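Local coordinates for protein type I modular polyketide synthase (Streptomyces albus subsp. albus, PDB 6IYT) that probably selects an ethylmalonyl-type extender unit from its coenzyme A thioester and transfers it to the acyl carrier protein during salinomycin polyketide assembly, at residues A148-V153 / M192-A197; V187-M192 / G215-A220. One frame throughout, in Å; residues are numbered along the deposited sequence.

Interaction 1. Residues A148-V153 / M192-A197; sequences ARFAEV and MVSLAA
The guanidinium of Arg149 approaches Val193 obliquely, NH1 lying 3.8 Å from Val193 CG1, while one face of the group carries CG2 of Val153, offset toward the rim. Its edge is polar. In the plane, NH2 donates to Glu152 OE1 at 2.8 Å in a salt bridge to the residue three further along its own helix, and NE gives its hydrogen to a water at 2.9 Å. That water donates in turn to the carbonyl O of Val193 at 2.7 Å, so the polar link from Arg149 to the other helix runs through a water, alongside direct packing. With two in-plane partners, rotation of the guanidinium is restricted. The Phe150 ring packs on Val165, Glu166 and Val169 of helix 165-170, while CA and CB of Phe150 meet Ser194 OG. Arg149 CG, anti to the backbone N (chi1 -177°), packs on Ala197 CB at 3.9 Å; the bend at chi2 (63°) then turns the chain toward Val193 and Glu152. Helices 144-158 and 181-200, both in the acyltransferase domain, pack here roughly antiparallel, at 146°, with axes 8.5 Å apart. Small Ser194 sits where the backbones come nearest, its OG 3.1 Å from Phe150 CA. This hydroxyl is hydrogen-bonded to Thr190 O of its own helix, which satisfies it. Next to it, Val153 CG2 meets Val193 CG1 at 3.7 Å.

Interaction 2. Residues V187-M192 / G215-A220; sequences VLFTVM and GEIAAA
Phe189 and Ala218 mark the nearest backbone approach, 5.6 Å from CA to CA, where residues 187-192 and 215-220 run side by side at 39° with axes 9.4 Å apart. Both segments are helical, and no hydrogen bond passes between them. The Phe189 ring reaches across from a CB that does not itself point at the partner helix: with CG anti to the backbone N (chi1 167°), the CD1-CE1 side of the ring is carried to the other backbone. CE1 lies 3.9 Å from Ile217 O, which sits at the ring edge near its plane, and CG2 of Ile217 is 3.9 Å from the same CE1. CD1 rests 3.9 Å from Ala218 CA. Three residues on, Met192 reaches across and bends at its last torsion (chi3 -61°), laying the methyl CE 3.9 Å from Ala218 CB and 4.2 Å from Gly215 CA. Ala218 is thus touched by both Phe189 and Met192. Gly215 is the last glycine of a GxSxG sequence, consistent with the nucleophile elbow of acyltransferases, in which a strand-turn-helix unit presents the catalytic serine. Helix 215-223 would then be the elbow helix, backed here by helix 181-200. Between the two helices the chemistry is almost wholly apolar, which implies that van der Waals packing and side-chain shape, rather than directional bonds, probably set how they lie together.

Overall arrangement
Helix 181-200 is common to both contacts and lies between helix 144-158 in interaction 1 and helix 215-223 in interaction 2; Met192 belongs to both segment pairs, though it touches across only the second. The two meet directly: Val153 CG1 packs on Phe189 CE2 at 3.6 Å, and Val193 CG2 on Ala218 CB at 3.9 Å. Interaction 2 is the deeper, its touching residues all buried and its chemistry apolar, beside the probable nucleophile elbow. Interaction 1 is mostly buried too, but Arg149 and Ala197 are partly exposed, and a salt bridge within helix 144-158 and a water that bridges the two helices join the packing. Antiparallel packing on one side contrasts with a roughly parallel neighbour on the other.

Interaction 1. Residues A148-V153 / M192-A197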
ATOM      1  N   ALA A 148     -13.708  11.167  -2.223  1.00  6.49           N
ATOM      2  CA  ALA A 148     -14.804  10.649  -3.048  1.00  7.65           C
ATOM      3  C   ALA A 148     -14.817   9.137  -3.082  1.00  8.40           C
ATOM      4  O   ALA A 148     -15.883   8.515  -3.021  1.00  7.83           O
ATOM      5  CB  ALA A 148     -14.707  11.199  -4.460  1.00  8.88           C
ATOM      6  N   ARG A 149     -13.648   8.539  -3.308  1.00  7.51           N
ATOM      7  CA  ARG A 149     -13.554   7.118  -3.375  1.00  6.96           C
ATOM      8  C   ARG A 149     -13.802   6.518  -2.026  1.00  6.16           C
ATOM      9  O   ARG A 149     -14.498   5.506  -1.909  1.00  6.09           O
ATOM     10  CB  ARG A 149     -12.207   6.687  -3.914  1.00  7.09           C
ATOM     11  CG  ARG A 149     -12.090   5.178  -4.067  1.00  8.09           C
ATOM     12  CD  ARG A 149     -13.090   4.634  -5.081  1.00  9.33           C
ATOM     13  NE  ARG A 149     -12.712   3.290  -5.507  1.00  9.63           N
ATOM     14  CZ  ARG A 149     -13.542   2.377  -5.980  1.00 13.51           C
ATOM     15  NH1 ARG A 149     -13.055   1.229  -6.419  1.00 14.60           N
ATOM     16  NH2 ARG A 149     -14.831   2.645  -6.120  1.00 13.30           N
ATOM     17  N   PHE A 150     -13.296   7.180  -0.990  1.00  5.59           N
ATOM     18  CA  PHE A 150     -13.505   6.722   0.392  1.00  6.25           C
ATOM     19  C   PHE A 150     -15.012   6.718   0.743  1.00  6.13           C
ATOM     20  O   PHE A 150     -15.515   5.731   1.208  1.00  5.77           O
ATOM     21  CB  PHE A 150     -12.685   7.600   1.375  1.00  6.15           C
ATOM     22  CG  PHE A 150     -12.780   7.177   2.827  1.00  7.57           C
ATOM     23  CD1 PHE A 150     -13.916   7.460   3.582  1.00  8.40           C
ATOM     24  CD2 PHE A 150     -11.686   6.615   3.470  1.00  8.31           C
ATOM     25  CE1 PHE A 150     -13.982   7.093   4.912  1.00  8.07           C
ATOM     26  CE2 PHE A 150     -11.731   6.310   4.820  1.00  9.40           C
ATOM     27  CZ  PHE A 150     -12.895   6.525   5.526  1.00  8.50           C
ATOM     28  N   ALA A 151     -15.748   7.713   0.241  1.00  6.41           N
ATOM     29  CA  ALA A 151     -17.196   7.766   0.459  1.00  6.84           C
ATOM     30  C   ALA A 151     -17.913   6.615  -0.210  1.00  9.01           C
ATOM     31  O   ALA A 151     -18.804   5.999   0.406  1.00  7.73           O
ATOM     32  CB  ALA A 151     -17.762   9.091  -0.030  1.00  6.77           C
ATOM     33  N   GLU A 152     -17.520   6.288  -1.445  1.00  8.80           N
ATOM     34  CA  GLU A 152     -18.130   5.159  -2.179  1.00 10.52           C
ATOM     35  C   GLU A 152     -17.912   3.868  -1.426  1.00  8.76           C
ATOM     36  O   GLU A 152     -18.812   3.038  -1.314  1.00  8.64           O
ATOM     37  CB  GLU A 152     -17.531   5.012  -3.590  1.00 13.76           C
ATOM     38  CG  GLU A 152     -17.668   6.241  -4.478  1.00 20.17           C
ATOM     39  CD  GLU A 152     -17.080   6.032  -5.889  1.00 29.58           C
ATOM     40  OE1 GLU A 152     -16.314   5.045  -6.092  1.00 21.61           O
ATOM     41  OE2 GLU A 152     -17.471   6.799  -6.817  1.00 33.31           O
ATOM     42  N   VAL A 153     -16.669   3.630  -1.026  1.00  6.83           N
ATOM     43  CA  VAL A 153     -16.321   2.370  -0.419  1.00  6.91           C
ATOM     44  C   VAL A 153     -16.915   2.237   1.011  1.00  6.73           C
ATOM     45  O   VAL A 153     -17.483   1.216   1.356  1.00  8.09           O
ATOM     46  CB  VAL A 153     -14.816   2.211  -0.350  1.00  6.25           C
ATOM     47  CG1 VAL A 153     -14.474   0.895   0.333  1.00  7.57           C
ATOM     48  CG2 VAL A 153     -14.217   2.267  -1.753  1.00  6.92           C
ATOM     49  N   MET A 192      -7.341   1.157   1.802  1.00  4.87           N
ATOM     50  CA  MET A 192      -6.456   0.562   0.743  1.00  4.83           C
ATOM     51  C   MET A 192      -7.091   0.697  -0.646  1.00  4.78           C
ATOM     52  O   MET A 192      -6.431   1.069  -1.627  1.00  4.97           O
ATOM     53  CB  MET A 192      -6.188  -0.903   1.045  1.00  5.79           C
ATOM     54  CG  MET A 192      -5.119  -1.118   2.078  1.00  5.81           C
ATOM     55  SD  MET A 192      -4.619  -2.860   2.216  1.00  8.61           S
ATOM     56  CE  MET A 192      -6.124  -3.634   2.703  1.00  8.75           C
ATOM     57  N   VAL A 193      -8.378   0.477  -0.719  1.00  4.33           N
ATOM     58  CA  VAL A 193      -9.057   0.638  -1.970  1.00  4.77           C
ATOM     59  C   VAL A 193      -9.022   2.098  -2.398  1.00  4.72           C
ATOM     60  O   VAL A 193      -8.865   2.401  -3.585  1.00  5.74           O
ATOM     61  CB  VAL A 193     -10.521   0.143  -1.876  1.00  5.25           C
ATOM     62  CG1 VAL A 193     -11.275   0.499  -3.149  1.00  5.90           C
ATOM     63  CG2 VAL A 193     -10.572  -1.368  -1.619  1.00  6.32           C
ATOM     64  N   SER A 194      -9.216   3.021  -1.452  1.00  4.36           N
ATOM     65  CA  SER A 194      -9.297   4.438  -1.809  1.00  4.61           C
ATOM     66  C   SER A 194      -7.945   5.018  -2.178  1.00  4.24           C
ATOM     67  O   SER A 194      -7.856   5.942  -3.000  1.00  4.69           O
ATOM     68  CB  SER A 194      -9.894   5.256  -0.665  1.00  5.40           C
ATOM     69  OG  SER A 194     -11.168   4.760  -0.317  1.00  5.93           O
ATOM     70  N   LEU A 195      -6.884   4.484  -1.585  1.00  4.14           N
ATOM     71  CA  LEU A 195      -5.535   4.913  -1.937  1.00  4.57           C
ATOM     72  C   LEU A 195      -5.172   4.524  -3.361  1.00  4.53           C
ATOM     73  O   LEU A 195      -4.499   5.275  -4.057  1.00  4.71           O
ATOM     74  CB  LEU A 195      -4.496   4.383  -0.954  1.00  4.62           C
ATOM     75  CG  LEU A 195      -4.461   4.954   0.442  1.00  4.74           C
ATOM     76  CD1 LEU A 195      -3.443   4.192   1.275  1.00  5.28           C
ATOM     77  CD2 LEU A 195      -4.129   6.431   0.467  1.00  4.99           C
ATOM     78  N   ALA A 196      -5.763   3.455  -3.870  1.00  5.12           N
ATOM     79  CA  ALA A 196      -5.495   3.079  -5.276  1.00  4.93           C
ATOM     80  C   ALA A 196      -6.051   4.163  -6.253  1.00  5.09           C
ATOM     81  O   ALA A 196      -5.431   4.470  -7.287  1.00  4.56           O
ATOM     82  CB  ALA A 196      -6.083   1.741  -5.575  1.00  4.72           C
ATOM     83  N   ALA A 197      -7.109   4.865  -5.842  1.00  4.92           N
ATOM     84  CA  ALA A 197      -7.662   5.921  -6.655  1.00  5.62           C
ATOM     85  C   ALA A 197      -6.770   7.162  -6.724  1.00  5.20           C
ATOM     86  O   ALA A 197      -6.833   7.900  -7.682  1.00  6.60           O
ATOM     87  CB  ALA A 197      -9.052   6.303  -6.170  1.00  6.11           C
TER
HETATM   88  O   HOH W   1     -10.048   2.167  -5.991  1.00 10.75           O

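Interaction 2. Residues V187-M192 / G215-A220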
ATOM      1  N   VAL A 187     -12.070  -0.828   7.996  1.00  4.76           N
ATOM      2  CA  VAL A 187     -11.460   0.499   7.812  1.00  5.21           C
ATOM      3  C   VAL A 187     -10.194   0.409   6.916  1.00  5.23           C
ATOM      4  O   VAL A 187     -10.066   1.147   5.964  1.00  4.71           O
ATOM      5  CB  VAL A 187     -11.112   1.139   9.139  1.00  6.38           C
ATOM      6  CG1 VAL A 187     -10.171   2.294   8.924  1.00  7.44           C
ATOM      7  CG2 VAL A 187     -12.374   1.592   9.837  1.00  6.34           C
ATOM      8  N   LEU A 188      -9.344  -0.590   7.172  1.00  5.74           N
ATOM      9  CA  LEU A 188      -8.182  -0.861   6.308  1.00  6.39           C
ATOM     10  C   LEU A 188      -8.568  -1.112   4.862  1.00  5.43           C
ATOM     11  O   LEU A 188      -7.896  -0.651   3.960  1.00  4.62           O
ATOM     12  CB  LEU A 188      -7.400  -2.054   6.839  1.00  8.31           C
ATOM     13  CG  LEU A 188      -6.063  -1.871   7.552  1.00 15.63           C
ATOM     14  CD1 LEU A 188      -5.822  -0.500   8.113  1.00 15.91           C
ATOM     15  CD2 LEU A 188      -5.823  -2.966   8.590  1.00 12.64           C
ATOM     16  N   PHE A 189      -9.603  -1.938   4.659  1.00  4.81           N
ATOM     17  CA  PHE A 189     -10.161  -2.184   3.359  1.00  4.80           C
ATOM     18  C   PHE A 189     -10.532  -0.866   2.652  1.00  5.56           C
ATOM     19  O   PHE A 189     -10.130  -0.634   1.529  1.00  4.51           O
ATOM     20  CB  PHE A 189     -11.397  -3.063   3.491  1.00  5.21           C
ATOM     21  CG  PHE A 189     -12.224  -3.139   2.252  1.00  4.68           C
ATOM     22  CD1 PHE A 189     -11.910  -4.047   1.255  1.00  4.70           C
ATOM     23  CD2 PHE A 189     -13.399  -2.464   2.167  1.00  4.41           C
ATOM     24  CE1 PHE A 189     -12.698  -4.174   0.119  1.00  4.44           C
ATOM     25  CE2 PHE A 189     -14.212  -2.593   1.062  1.00  4.13           C
ATOM     26  CZ  PHE A 189     -13.858  -3.463   0.029  1.00  4.40           C
ATOM     27  N   THR A 190     -11.212   0.021   3.366  1.00  4.77           N
ATOM     28  CA  THR A 190     -11.679   1.266   2.773  1.00  6.07           C
ATOM     29  C   THR A 190     -10.503   2.136   2.422  1.00  5.20           C
ATOM     30  O   THR A 190     -10.432   2.654   1.318  1.00  5.10           O
ATOM     31  CB  THR A 190     -12.641   2.034   3.709  1.00  7.31           C
ATOM     32  OG1 THR A 190     -11.924   2.530   4.842  1.00 22.83           O
ATOM     33  CG2 THR A 190     -13.699   1.150   4.147  1.00  5.55           C
ATOM     34  N   VAL A 191      -9.521   2.170   3.294  1.00  4.98           N
ATOM     35  CA  VAL A 191      -8.359   3.014   3.073  1.00  4.86           C
ATOM     36  C   VAL A 191      -7.515   2.478   1.882  1.00  4.91           C
ATOM     37  O   VAL A 191      -7.124   3.257   0.990  1.00  4.86           O
ATOM     38  CB  VAL A 191      -7.497   3.126   4.331  1.00  5.33           C
ATOM     39  CG1 VAL A 191      -6.148   3.687   3.992  1.00  5.33           C
ATOM     40  CG2 VAL A 191      -8.179   3.981   5.374  1.00  5.44           C
ATOM     41  N   MET A 192      -7.341   1.157   1.802  1.00  4.87           N
ATOM     42  CA  MET A 192      -6.456   0.562   0.743  1.00  4.83           C
ATOM     43  C   MET A 192      -7.091   0.697  -0.646  1.00  4.78           C
ATOM     44  O   MET A 192      -6.431   1.069  -1.627  1.00  4.97           O
ATOM     45  CB  MET A 192      -6.188  -0.903   1.045  1.00  5.79           C
ATOM     46  CG  MET A 192      -5.119  -1.118   2.078  1.00  5.81           C
ATOM     47  SD  MET A 192      -4.619  -2.860   2.216  1.00  8.61           S
ATOM     48  CE  MET A 192      -6.124  -3.634   2.703  1.00  8.75           C
ATOM     49  N   GLY A 215      -5.948  -8.533   2.703  1.00  5.06           N
ATOM     50  CA  GLY A 215      -5.638  -7.645   1.589  1.00  4.95           C
ATOM     51  C   GLY A 215      -6.196  -8.130   0.259  1.00  5.02           C
ATOM     52  O   GLY A 215      -6.331  -7.355  -0.699  1.00  4.54           O
ATOM     53  N   GLU A 216      -6.324  -9.436   0.113  1.00  4.52           N
ATOM     54  CA  GLU A 216      -6.867  -9.967  -1.131  1.00  4.69           C
ATOM     55  C   GLU A 216      -8.295  -9.483  -1.358  1.00  4.47           C
ATOM     56  O   GLU A 216      -8.768  -9.485  -2.476  1.00  4.41           O
ATOM     57  CB  GLU A 216      -6.802 -11.492  -1.141  1.00  5.58           C
ATOM     58  CG  GLU A 216      -5.395 -12.039  -1.376  1.00  6.28           C
ATOM     59  CD  GLU A 216      -5.378 -13.455  -1.949  1.00  7.45           C
ATOM     60  OE1 GLU A 216      -4.493 -13.739  -2.790  1.00  7.05           O
ATOM     61  OE2 GLU A 216      -6.303 -14.256  -1.651  1.00  9.00           O
ATOM     62  N   ILE A 217      -9.018  -9.171  -0.280  1.00  4.36           N
ATOM     63  CA  ILE A 217     -10.402  -8.647  -0.442  1.00  4.38           C
ATOM     64  C   ILE A 217     -10.369  -7.234  -1.085  1.00  4.08           C
ATOM     65  O   ILE A 217     -11.096  -6.945  -2.058  1.00  3.93           O
ATOM     66  CB  ILE A 217     -11.134  -8.586   0.895  1.00  4.33           C
ATOM     67  CG1 ILE A 217     -11.163  -9.965   1.560  1.00  4.99           C
ATOM     68  CG2 ILE A 217     -12.531  -8.044   0.696  1.00  4.47           C
ATOM     69  CD1 ILE A 217     -11.514  -9.927   3.041  1.00  5.30           C
ATOM     70  N   ALA A 218      -9.438  -6.396  -0.634  1.00  3.63           N
ATOM     71  CA  ALA A 218      -9.202  -5.094  -1.300  1.00  3.59           C
ATOM     72  C   ALA A 218      -8.702  -5.251  -2.747  1.00  4.09           C
ATOM     73  O   ALA A 218      -9.176  -4.553  -3.653  1.00  4.43           O
ATOM     74  CB  ALA A 218      -8.241  -4.240  -0.500  1.00  3.55           C
ATOM     75  N   ALA A 219      -7.817  -6.201  -2.966  1.00  3.74           N
ATOM     76  CA  ALA A 219      -7.315  -6.477  -4.305  1.00  4.01           C
ATOM     77  C   ALA A 219      -8.447  -6.871  -5.267  1.00  4.80           C
ATOM     78  O   ALA A 219      -8.517  -6.382  -6.422  1.00  5.61           O
ATOM     79  CB  ALA A 219      -6.288  -7.571  -4.243  1.00  4.13           C
ATOM     80  N   ALA A 220      -9.344  -7.732  -4.788  1.00  5.12           N
ATOM     81  CA  ALA A 220     -10.513  -8.164  -5.581  1.00  5.45           C
ATOM     82  C   ALA A 220     -11.454  -7.007  -5.873  1.00  5.30           C
ATOM     83  O   ALA A 220     -12.071  -6.950  -6.953  1.00  5.73           O
ATOM     84  CB  ALA A 220     -11.255  -9.264  -4.858  1.00  6.22           C
TER